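Local coordinates for protein DNA polymerase (Bacillus phage phi29, PDB 2PY5) that replicates the viral genome by protein-primed, strand-displacing DNA synthesis with high processivity and proofreads it with a 3'-5' exonuclease, at residues 12-17 and 23-28; 16-21 and 149-154. The protein carries 2 engineered substitutions. All blocks are in the same frame, centred on the assembly; numbering follows the deposited sequence. Where two conformers were deposited one is given.

Interaction 1: residues 12-17 and 23-28; sequences AFETTT and RVWAYG. Engineered in segment 12-17: Ala12 (natural residue Asp). With nucleotides of chain A.
Glu14 and Trp25 meet at a classic beta bulge in the antiparallel hairpin of strands 8-15 and 24-31. Trp25 N and Ala26 N both donate to Glu14 O from the same face of its carbonyl plane, at 2.8 and 3.2 Å respectively, and the register slips by one residue before Thr15 pairs with Val24. At the bulge the indole lies alongside Glu14, the two side chains pointing the same way, and Glu14 CB sits over the six-membered ring in a CH-pi contact, 3.7 Å from its centroid. Glu14 then bends at chi2 (-65°), so that its carboxylate leaves the hairpin and takes a hydrogen bond from O3' of DT7 of chain A at OE1 (2.7 Å). The same O3' accepts from Thr15 N at 3.0 Å, a fairly straight bond (162° at the hydrogen). A water in the plane of the indole completes the group: it accepts from Trp25 NE1, donates to Thr15 O and is also hydrogen-bonded to O3'.

On the other face of the hairpin, Val24 CG2 sits over the Phe13 ring, while Tyr27 CB lies at that ring's edge. Helices 44-54 and 63-76 cover this apolar side, Phe65 and Phe69 packing on Thr15. Past the bulge, Thr16 N donates to Arg23 O nearly along the C=O axis, and Thr16 OG1, itself a donor to Asp21 O, accepts from Arg23 N.

Glu14 is essential for exonucleolysis, and so is position 12, here an engineered alanine in place of aspartate that makes two backbone hydrogen bonds with Gly28. Backbone, carboxylate and water thus converge on one hydroxyl, consistent with the part of Thr15 in stabilising the frayed primer terminus at the exonuclease site.

Interaction 2: residues 16-21 and 149-154; sequences TTKVED and HKERPV
The loop joining strands 8-15 and 24-31, at the margin of the exonuclease site, meets the irregular chain ahead of helix 160-182 through Thr17 and His149. Thr17 OG1 and His149 ND1 are hydrogen-bonded at 2.8 Å, and either could be the donor. The hydroxyl comes to the ring edge, in the imidazole plane, and the two side chains cross at about a right angle. With chi1 at 69°, Thr17 holds OG1 between its backbone N and carbonyl carbon, which leaves CG2 beside the backbone N, 3.6 Å from His149 ND1. Both residues also pack on thymine bases of the bound strand, so the pair forms part of the surface that receives single-stranded DNA; neighbouring Tyr148 is involved in stabilising the frayed 3' terminus at the exonuclease site.

Residues 16-21 keep their shape through a type I beta turn from Lys18 to Asp21, in which Asp21 N donates to Lys18 O. Thr16 OG1 donates to Asp21 O at 2.6 Å, in the carbonyl plane and on a lone pair, drawing the two ends of the loop together.

From the first residue of this turn Lys18 reaches out to 149-154 as an extended chain. Its NZ makes a salt bridge with Glu151 OE1 at 2.7 Å, meeting the syn lone pair on the side of the other carboxylate oxygen. Glu151 starts out with its CB directed away from the loop; a bend at chi2 (67°) brings the carboxylate back across the lysine. Closer to the protein interior, Thr16 CG2 touches Arg152 O at 3.9 Å. The guanidinium of Arg152, with the CB of Lys150 over one face, is anchored elsewhere, its NH2 bonded to Asp147 O and to the carboxylate of Glu162 on helix 160-182.

How the interactions relate
Interaction 1 is mostly buried and holds two neighbouring strands of the exonuclease sheet by main-chain bonds and apolar packing; interaction 2 is smaller, partly solvent-exposed, and joins two loops distant in sequence almost wholly through side-chain polar ends. They share Thr16 and Thr17, where the hairpin strand runs out into its loop. Arg23 and Trp25 carry interaction 1 across to 149-154: Arg23 NH2 probably hydrogen-bonds to Arg152 O, and the indole packs against the Arg152 guanidinium. The division also shows on the DNA, with Glu14 and Thr15 bonding the terminal hydroxyl, whereas Thr17, shared by both contacts, and His149 pack on thymine bases.

Interaction 1: residues 12-17 and 23-28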
loop_
_atom_site.group_PDB
_atom_site.type_symbol
_atom_site.label_atom_id
_atom_site.label_comp_id
_atom_site.label_asym_id
_atom_site.label_seq_id
_atom_site.Cartn_x
_atom_site.Cartn_y
_atom_site.Cartn_z
ATOM N N ALA F 12 2.489 -16.043 -16.009
ATOM C CA ALA F 12 2.672 -16.610 -14.673
ATOM C C ALA F 12 3.616 -17.793 -14.735
ATOM O O ALA F 12 3.740 -18.449 -15.776
ATOM C CB ALA F 12 1.351 -17.064 -14.096
ATOM N N PHE F 13 4.285 -18.045 -13.609
ATOM C CA PHE F 13 5.050 -19.276 -13.407
ATOM C C PHE F 13 4.505 -20.057 -12.220
ATOM O O PHE F 13 4.021 -19.473 -11.238
ATOM C CB PHE F 13 6.497 -18.970 -13.039
ATOM C CG PHE F 13 7.323 -18.288 -14.114
ATOM C CD1 PHE F 13 8.338 -17.439 -13.734
ATOM C CD2 PHE F 13 7.127 -18.525 -15.469
ATOM C CE1 PHE F 13 9.157 -16.842 -14.657
ATOM C CE2 PHE F 13 7.927 -17.921 -16.404
ATOM C CZ PHE F 13 8.949 -17.062 -15.995
ATOM N N GLU F 14 4.598 -21.384 -12.297
ATOM C CA GLU F 14 4.513 -22.238 -11.112
ATOM C C GLU F 14 5.913 -22.776 -10.887
ATOM O O GLU F 14 6.624 -23.112 -11.842
ATOM C CB GLU F 14 3.506 -23.370 -11.271
ATOM C CG GLU F 14 2.107 -22.936 -11.678
ATOM C CD GLU F 14 1.384 -22.073 -10.638
ATOM O OE1 GLU F 14 1.780 -22.035 -9.451
ATOM O OE2 GLU F 14 0.382 -21.436 -11.027
ATOM N N THR F 15 6.316 -22.857 -9.619
ATOM C CA THR F 15 7.710 -23.115 -9.294
ATOM C C THR F 15 7.844 -24.188 -8.211
ATOM O O THR F 15 6.939 -24.402 -7.417
ATOM C CB THR F 15 8.400 -21.817 -8.830
ATOM O OG1 THR F 15 7.748 -21.350 -7.643
ATOM C CG2 THR F 15 8.314 -20.726 -9.905
ATOM N N THR F 16 8.975 -24.888 -8.207
ATOM C CA THR F 16 9.249 -25.850 -7.170
ATOM C C THR F 16 9.658 -25.140 -5.887
ATOM O O THR F 16 10.057 -23.967 -5.921
ATOM C CB THR F 16 10.321 -26.847 -7.605
ATOM O OG1 THR F 16 11.555 -26.169 -7.825
ATOM C CG2 THR F 16 9.897 -27.555 -8.876
ATOM N N THR F 17 9.569 -25.851 -4.764
ATOM C CA THR F 17 9.617 -25.210 -3.455
ATOM C C THR F 17 10.715 -25.772 -2.564
ATOM O O THR F 17 10.647 -25.668 -1.348
ATOM C CB THR F 17 8.238 -25.297 -2.776
ATOM O OG1 THR F 17 7.941 -26.650 -2.425
ATOM C CG2 THR F 17 7.153 -24.751 -3.722
ATOM N N ARG F 23 13.105 -24.202 -9.353
ATOM C CA ARG F 23 12.955 -23.989 -10.781
ATOM C C ARG F 23 11.494 -23.843 -11.179
ATOM O O ARG F 23 10.601 -24.266 -10.477
ATOM C CB ARG F 23 13.592 -25.152 -11.544
ATOM C CG ARG F 23 13.076 -26.484 -11.151
ATOM C CD ARG F 23 13.837 -27.656 -11.801
ATOM N NE ARG F 23 13.653 -28.823 -10.947
ATOM C CZ ARG F 23 12.547 -29.567 -10.872
ATOM N NH1 ARG F 23 11.500 -29.349 -11.653
ATOM N NH2 ARG F 23 12.489 -30.537 -9.992
ATOM N N VAL F 24 11.279 -23.253 -12.339
ATOM C CA VAL F 24 9.949 -23.179 -12.954
ATOM C C VAL F 24 9.537 -24.573 -13.448
ATOM O O VAL F 24 10.312 -25.240 -14.154
ATOM C CB VAL F 24 9.969 -22.168 -14.130
ATOM C CG1 VAL F 24 8.679 -22.215 -14.949
ATOM C CG2 VAL F 24 10.218 -20.761 -13.593
ATOM N N TRP F 25 8.348 -25.031 -13.051
ATOM C CA TRP F 25 7.785 -26.265 -13.617
ATOM C C TRP F 25 6.621 -26.010 -14.573
ATOM O O TRP F 25 6.219 -26.903 -15.301
ATOM C CB TRP F 25 7.403 -27.288 -12.536
ATOM C CG TRP F 25 6.283 -26.890 -11.594
ATOM C CD1 TRP F 25 6.431 -26.373 -10.349
ATOM C CD2 TRP F 25 4.875 -27.037 -11.809
ATOM N NE1 TRP F 25 5.206 -26.195 -9.759
ATOM C CE2 TRP F 25 4.229 -26.587 -10.636
ATOM C CE3 TRP F 25 4.092 -27.528 -12.865
ATOM C CZ2 TRP F 25 2.836 -26.575 -10.505
ATOM C CZ3 TRP F 25 2.703 -27.526 -12.727
ATOM C CH2 TRP F 25 2.093 -27.053 -11.552
ATOM N N ALA F 26 6.089 -24.785 -14.562
ATOM C CA ALA F 26 5.078 -24.383 -15.538
ATOM C C ALA F 26 5.149 -22.893 -15.812
ATOM O O ALA F 26 5.485 -22.116 -14.929
ATOM C CB ALA F 26 3.673 -24.749 -15.064
ATOM N N TYR F 27 4.865 -22.514 -17.060
ATOM C CA TYR F 27 4.643 -21.120 -17.422
ATOM C C TYR F 27 3.324 -21.012 -18.168
ATOM O O TYR F 27 2.844 -21.982 -18.762
ATOM C CB TYR F 27 5.766 -20.583 -18.315
ATOM C CG TYR F 27 5.748 -21.111 -19.750
ATOM C CD1 TYR F 27 4.899 -20.561 -20.720
ATOM C CD2 TYR F 27 6.566 -22.171 -20.137
ATOM C CE1 TYR F 27 4.885 -21.050 -22.038
ATOM C CE2 TYR F 27 6.559 -22.646 -21.446
ATOM C CZ TYR F 27 5.704 -22.079 -22.390
ATOM O OH TYR F 27 5.678 -22.557 -23.692
ATOM N N GLY F 28 2.766 -19.806 -18.165
ATOM C CA GLY F 28 1.629 -19.484 -19.007
ATOM C C GLY F 28 1.797 -18.064 -19.485
ATOM O O GLY F 28 2.294 -17.206 -18.742
ATOM P P DT A 7 1.172 -18.071 -7.017
ATOM O OP1 DT A 7 0.580 -18.401 -8.322
ATOM O OP2 DT A 7 0.336 -18.092 -5.799
ATOM O "O5'" DT A 7 2.399 -19.044 -6.694
ATOM C "C5'" DT A 7 3.487 -19.186 -7.595
ATOM C "C4'" DT A 7 4.454 -20.196 -7.006
ATOM O "O4'" DT A 7 4.900 -19.733 -5.716
ATOM C "C3'" DT A 7 3.886 -21.590 -6.731
ATOM O "O3'" DT A 7 3.924 -22.441 -7.884
ATOM C "C2'" DT A 7 4.855 -22.086 -5.669
ATOM C "C1'" DT A 7 5.161 -20.835 -4.866
ATOM N N1 DT A 7 4.346 -20.693 -3.605
ATOM C C2 DT A 7 4.812 -21.326 -2.480
ATOM O O2 DT A 7 5.832 -21.991 -2.460
ATOM N N3 DT A 7 4.043 -21.156 -1.362
ATOM C C4 DT A 7 2.877 -20.426 -1.259
ATOM O O4 DT A 7 2.261 -20.342 -0.191
ATOM C C5 DT A 7 2.438 -19.784 -2.473
ATOM C C7 DT A 7 1.185 -18.962 -2.473
ATOM C C6 DT A 7 3.180 -19.938 -3.584
HETATM O O HOH W 1 4.081 -25.235 -7.237
#

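Interaction 2: residues 16-21 and 149-154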
loop_
_atom_site.group_PDB
_atom_site.type_symbol
_atom_site.label_atom_id
_atom_site.label_comp_id
_atom_site.label_asym_id
_atom_site.label_seq_id
_atom_site.Cartn_x
_atom_site.Cartn_y
_atom_site.Cartn_z
ATOM N N THR F 16 8.975 -24.888 -8.207
ATOM C CA THR F 16 9.249 -25.850 -7.170
ATOM C C THR F 16 9.658 -25.140 -5.887
ATOM O O THR F 16 10.057 -23.967 -5.921
ATOM C CB THR F 16 10.321 -26.847 -7.605
ATOM O OG1 THR F 16 11.555 -26.169 -7.825
ATOM C CG2 THR F 16 9.897 -27.555 -8.876
ATOM N N THR F 17 9.569 -25.851 -4.764
ATOM C CA THR F 17 9.617 -25.210 -3.455
ATOM C C THR F 17 10.715 -25.772 -2.564
ATOM O O THR F 17 10.647 -25.668 -1.348
ATOM C CB THR F 17 8.238 -25.297 -2.776
ATOM O OG1 THR F 17 7.941 -26.650 -2.425
ATOM C CG2 THR F 17 7.153 -24.751 -3.722
ATOM N N LYS F 18 11.744 -26.333 -3.193
ATOM C CA LYS F 18 12.899 -26.892 -2.492
ATOM C C LYS F 18 14.083 -25.945 -2.641
ATOM O O LYS F 18 14.462 -25.599 -3.759
ATOM C CB LYS F 18 13.273 -28.226 -3.106
ATOM C CG LYS F 18 12.176 -29.266 -3.104
ATOM C CD LYS F 18 12.583 -30.417 -4.014
ATOM C CE LYS F 18 11.646 -31.601 -3.912
ATOM N NZ LYS F 18 12.167 -32.769 -4.692
ATOM N N VAL F 19 14.673 -25.526 -1.522
ATOM C CA VAL F 19 15.845 -24.630 -1.576
ATOM C C VAL F 19 17.005 -25.212 -2.406
ATOM O O VAL F 19 17.766 -24.464 -3.030
ATOM C CB VAL F 19 16.333 -24.212 -0.164
ATOM C CG1 VAL F 19 15.273 -23.371 0.530
ATOM C CG2 VAL F 19 16.689 -25.419 0.681
ATOM N N GLU F 20 17.107 -26.545 -2.451
ATOM C CA GLU F 20 18.180 -27.228 -3.201
ATOM C C GLU F 20 17.781 -27.511 -4.646
ATOM O O GLU F 20 18.592 -28.008 -5.426
ATOM C CB GLU F 20 18.587 -28.558 -2.538
ATOM C CG GLU F 20 18.062 -28.762 -1.147
ATOM C CD GLU F 20 16.598 -29.172 -1.138
ATOM O OE1 GLU F 20 15.777 -28.410 -0.604
ATOM O OE2 GLU F 20 16.274 -30.254 -1.681
ATOM N N ASP F 21 16.543 -27.195 -5.017
ATOM C CA ASP F 21 16.059 -27.519 -6.353
ATOM C C ASP F 21 14.890 -26.620 -6.729
ATOM O O ASP F 21 13.719 -27.033 -6.735
ATOM C CB ASP F 21 15.657 -28.986 -6.420
ATOM C CG ASP F 21 15.292 -29.430 -7.809
ATOM O OD1 ASP F 21 14.773 -30.553 -7.929
ATOM O OD2 ASP F 21 15.508 -28.663 -8.773
ATOM N N HIS F 149 3.609 -27.943 -3.157
ATOM C CA HIS F 149 4.773 -28.707 -2.719
ATOM C C HIS F 149 4.835 -30.121 -3.285
ATOM O O HIS F 149 5.706 -30.888 -2.900
ATOM C CB HIS F 149 4.821 -28.710 -1.193
ATOM C CG HIS F 149 4.739 -27.340 -0.608
ATOM N ND1 HIS F 149 5.722 -26.392 -0.803
ATOM C CD2 HIS F 149 3.766 -26.733 0.111
ATOM C CE1 HIS F 149 5.370 -25.270 -0.199
ATOM N NE2 HIS F 149 4.191 -25.454 0.370
ATOM N N LYS F 150 3.919 -30.446 -4.203
ATOM C CA LYS F 150 3.940 -31.742 -4.866
ATOM C C LYS F 150 5.285 -31.959 -5.556
ATOM O O LYS F 150 5.873 -31.023 -6.130
ATOM C CB LYS F 150 2.800 -31.878 -5.887
ATOM C CG LYS F 150 2.926 -33.116 -6.775
ATOM C CD LYS F 150 1.694 -33.395 -7.598
ATOM C CE LYS F 150 1.940 -34.583 -8.519
ATOM N NZ LYS F 150 0.748 -34.952 -9.322
ATOM N N GLU F 151 5.762 -33.201 -5.488
ATOM C CA GLU F 151 7.000 -33.604 -6.137
ATOM C C GLU F 151 6.836 -33.491 -7.657
ATOM O O GLU F 151 5.975 -34.171 -8.243
ATOM C CB GLU F 151 7.335 -35.042 -5.734
ATOM C CG GLU F 151 8.460 -35.712 -6.524
ATOM C CD GLU F 151 9.819 -35.082 -6.290
ATOM O OE1 GLU F 151 9.966 -34.288 -5.332
ATOM O OE2 GLU F 151 10.750 -35.408 -7.066
ATOM N N ARG F 152 7.658 -32.634 -8.268
ATOM C CA ARG F 152 7.614 -32.370 -9.710
ATOM C C ARG F 152 9.027 -32.292 -10.290
ATOM O O ARG F 152 9.667 -31.244 -10.242
ATOM C CB ARG F 152 6.872 -31.064 -9.990
ATOM C CG ARG F 152 5.388 -31.109 -9.641
ATOM C CD ARG F 152 4.719 -29.792 -9.973
ATOM N NE ARG F 152 3.297 -29.756 -9.618
ATOM C CZ ARG F 152 2.788 -29.196 -8.519
ATOM N NH1 ARG F 152 3.580 -28.653 -7.604
ATOM N NH2 ARG F 152 1.472 -29.208 -8.321
ATOM N N PRO F 153 9.526 -33.418 -10.828
ATOM C CA PRO F 153 10.840 -33.441 -11.449
ATOM C C PRO F 153 10.917 -32.624 -12.725
ATOM O O PRO F 153 9.904 -32.178 -13.257
ATOM C CB PRO F 153 11.038 -34.928 -11.779
ATOM C CG PRO F 153 10.088 -35.638 -10.929
ATOM C CD PRO F 153 8.916 -34.756 -10.829
ATOM N N VAL F 154 12.131 -32.425 -13.216
ATOM C CA VAL F 154 12.304 -31.748 -14.482
ATOM C C VAL F 154 11.514 -32.499 -15.561
ATOM O O VAL F 154 11.625 -33.721 -15.684
ATOM C CB VAL F 154 13.791 -31.634 -14.857
ATOM C CG1 VAL F 154 13.957 -31.125 -16.283
ATOM C CG2 VAL F 154 14.501 -30.727 -13.882
#